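PDB 2F4I: lipoprotein from Thermotoga maritima, which is of unknown function but has an OB fold and is predicted to be a periplasmic lipoprotein of the DUF2291 family. Local coordinates for residues A159-V162 with G163-V166. Numbering follows the deposited sequence.
Sequences AGSV and GSLV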
loop_
_atom_site.group_PDB
_atom_site.type_symbol
_atom_site.label_atom_id
_atom_site.label_comp_id
_atom_site.label_asym_id
_atom_site.label_seq_id
_atom_site.Cartn_x
_atom_site.Cartn_y
_atom_site.Cartn_z
ATOM N N ALA A 159 11.598 -10.242 15.982
ATOM C CA ALA A 159 11.660 -10.628 14.554
ATOM C C ALA A 159 12.567 -9.733 13.735
ATOM O O ALA A 159 13.116 -10.179 12.731
ATOM C CB ALA A 159 10.262 -10.668 13.916
ATOM N N GLY A 160 12.723 -8.486 14.157
ATOM C CA GLY A 160 13.611 -7.547 13.481
ATOM C C GLY A 160 13.710 -6.265 14.268
ATOM O O GLY A 160 13.039 -6.118 15.299
ATOM N N SER A 161 14.532 -5.335 13.790
ATOM C CA SER A 161 14.679 -4.033 14.428
ATOM C C SER A 161 15.167 -2.994 13.412
ATOM O O SER A 161 15.228 -3.295 12.223
ATOM C CB SER A 161 15.621 -4.184 15.619
ATOM O OG SER A 161 16.696 -5.021 15.259
ATOM N N VAL A 162 15.470 -1.775 13.867
ATOM C CA VAL A 162 16.079 -0.753 13.013
ATOM C C VAL A 162 17.300 -1.403 12.358
ATOM O O VAL A 162 18.081 -2.072 13.022
ATOM C CB VAL A 162 16.479 0.552 13.832
ATOM C CG1 VAL A 162 17.466 1.435 13.069
ATOM C CG2 VAL A 162 15.219 1.369 14.212
ATOM N N GLY A 163 17.427 -1.238 11.041
ATOM C CA GLY A 163 18.521 -1.858 10.294
ATOM C C GLY A 163 18.153 -3.159 9.589
ATOM O O GLY A 163 18.885 -3.587 8.688
ATOM N N SER A 164 17.036 -3.788 9.980
ATOM C CA SER A 164 16.562 -5.017 9.322
ATOM C C SER A 164 16.000 -4.705 7.941
ATOM O O SER A 164 15.557 -3.602 7.687
ATOM C CB SER A 164 15.507 -5.754 10.177
ATOM O OG SER A 164 16.091 -6.346 11.344
ATOM N N LEU A 165 16.054 -5.683 7.051
ATOM C CA LEU A 165 15.494 -5.559 5.713
ATOM C C LEU A 165 14.097 -6.171 5.684
ATOM O O LEU A 165 13.887 -7.209 6.296
ATOM C CB LEU A 165 16.418 -6.213 4.670
ATOM C CG LEU A 165 17.783 -5.526 4.483
ATOM C CD1 LEU A 165 18.575 -6.118 3.336
ATOM C CD2 LEU A 165 17.636 -4.043 4.273
ATOM N N VAL A 166 13.156 -5.496 5.003
ATOM C CA VAL A 166 11.747 -5.922 4.898
ATOM C C VAL A 166 11.303 -5.948 3.426
ATOM O O VAL A 166 11.345 -4.912 2.737
ATOM C CB VAL A 166 10.780 -4.969 5.695
ATOM C CG1 VAL A 166 10.889 -5.191 7.198
ATOM C CG2 VAL A 166 11.043 -3.513 5.356
#
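Ser161 and Ser164 close a type II beta turn, their CA atoms 5.5 Å apart, with Val162 and Gly163 at the two corners. Ser164 N donates to Ser161 O at 2.9 Å, approaching 32° out of the carbonyl plane. A second, nearly straight bond runs the other way: Ser161 N points at Ser164 OG, 3.1 Å away, with an N-H...O angle of 169°. The Ser164 side chain reaches back across the mouth of the turn because OG lies anti to its own carbonyl carbon and beside its N (chi1 -71°). That puts OG alongside Gly160 as well, 3.5 Å from Gly160 CA, where a side chain pointing this way would be tight against the hydroxyl. Val162 turns its isopropyl group outward; CB and CG1 each lie 3.4 Å from Gly163 N. Gly163 takes the positive phi usual at the third position of a type II turn. The turn sits at the surface; Gly163 and Ser164 also bond through their backbones to Ile82, just past strand 72-81. Ser164 thus binds both backbone polar atoms of Ser161, its amide donating to Ser161 O and its hydroxyl oxygen accepting from Ser161 N, which probably helps to hold the turn's shape just before strand 165-174.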